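Local coordinates for alpha-galactosidase 1 (Saccharomyces cerevisiae, PDB 3LRK) that hydrolyses terminal, non-reducing alpha-D-galactose residues from alpha-galactosides such as galactose oligosaccharides, galactomannans and galactolipids, working as a secreted homotetrameric GH27 glycosidase, at the interface of chains A and B. Sequence-based numbering; all coordinates share one arbitrary frame. Chains: chain A/B, Alpha-galactosidase 1.

The interface of chains A and B. Residues chain A 161, 164, 196; chain B 154-155.
A:Tyr164 lays one face of its phenol ring against the peptide that joins B:Lys154 to B:Gly155. The carbonyl O of B:Lys154 sits above the ring plane, displaced toward the rim, and comes within 3.2 Å of CE2 of A:Tyr164. Behind it the peptide N of B:Gly155 lies over the ring centre, 4.2 Å above the plane. The peptide is thus tilted over the aromatic face, its plane about 28° off that of the phenol, with the carbonyl O end dipping closer to the ring than the N. At the phenol end, the hydroxyl OH of A:Tyr164 passes 3.8 Å from CB of B:Lys154, and the lysine chain crosses the tyrosine at a slant before bending at chi3 (100°).

Two further residues of chain A border the loop. A:Glu161, one turn earlier on helix 160-177, uses its CA and CB, the latter 3.6 Å from the carbonyl O of B:Gly155. From helix 193-196, CB of A:Trp196 approaches CA of B:Gly155 at 4.0 Å. The absence of a side chain probably helps this glycine sit beside the three residues, and both loop residues have positive phi.

The tyrosine reaches the loop because its CG stands anti to the backbone N (chi1 167°). Replacing it with alanine would probably leave a gap beneath the B:Lys154-B:Gly155 peptide and free the loop to shift. Within chain A, the carbonyl O of A:Trp196 lies in the phenol plane at the ring edge.

The enzyme is a homotetramer, and this patch forms part of an A-B interface that is not an exact two-fold. Its centre is about 15 Å from the nucleophile A:Asp149; the patch probably contributes to subunit assembly, and the distance gives no sign of a direct part in catalysis. Inside the subunit, CA of A:Tyr164 rests 3.8 Å above the indole plane of A:Trp196, toward the rim.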
# COMPACT_ATOMS: atom_id res chain seq x y z
N GLU A 161 9.84 -5.71 -10.91
CA GLU A 161 10.49 -5.83 -12.22
C GLU A 161 11.74 -4.95 -12.37
O GLU A 161 12.75 -5.40 -12.93
CB GLU A 161 9.48 -5.53 -13.33
CG GLU A 161 10.02 -5.73 -14.73
CD GLU A 161 9.24 -4.93 -15.76
OE1 GLU A 161 9.16 -5.41 -16.91
OE2 GLU A 161 8.72 -3.83 -15.42
N TYR A 164 14.49 -6.39 -9.88
CA TYR A 164 14.94 -7.63 -10.48
C TYR A 164 15.91 -7.41 -11.65
O TYR A 164 16.95 -8.05 -11.71
CB TYR A 164 13.74 -8.46 -10.95
CG TYR A 164 14.10 -9.62 -11.84
CD1 TYR A 164 14.49 -10.85 -11.30
CD2 TYR A 164 14.04 -9.49 -13.23
CE1 TYR A 164 14.80 -11.92 -12.11
CE2 TYR A 164 14.36 -10.56 -14.07
CZ TYR A 164 14.74 -11.77 -13.50
OH TYR A 164 15.06 -12.84 -14.32
N TRP A 196 11.63 -13.15 -6.33
CA TRP A 196 12.45 -13.13 -7.55
C TRP A 196 13.96 -13.39 -7.37
O TRP A 196 14.70 -13.47 -8.35
CB TRP A 196 12.25 -11.82 -8.33
CG TRP A 196 12.37 -10.52 -7.52
CD1 TRP A 196 11.35 -9.80 -6.98
CD2 TRP A 196 13.57 -9.80 -7.22
NE1 TRP A 196 11.83 -8.67 -6.35
CE2 TRP A 196 13.19 -8.65 -6.48
CE3 TRP A 196 14.93 -10.01 -7.50
CZ2 TRP A 196 14.13 -7.72 -6.00
CZ3 TRP A 196 15.86 -9.07 -7.03
CH2 TRP A 196 15.45 -7.94 -6.30
N LYS B 154 10.19 -14.92 -12.49
CA LYS B 154 11.31 -14.09 -12.96
C LYS B 154 11.06 -12.58 -12.86
O LYS B 154 11.39 -11.83 -13.77
CB LYS B 154 11.66 -14.46 -14.42
CG LYS B 154 12.02 -15.94 -14.64
CD LYS B 154 12.27 -16.24 -16.12
CE LYS B 154 13.74 -16.29 -16.45
NZ LYS B 154 13.94 -16.89 -17.82
N GLY B 155 10.44 -12.15 -11.76
CA GLY B 155 10.15 -10.73 -11.52
C GLY B 155 9.01 -10.13 -12.32
O GLY B 155 8.77 -8.91 -12.22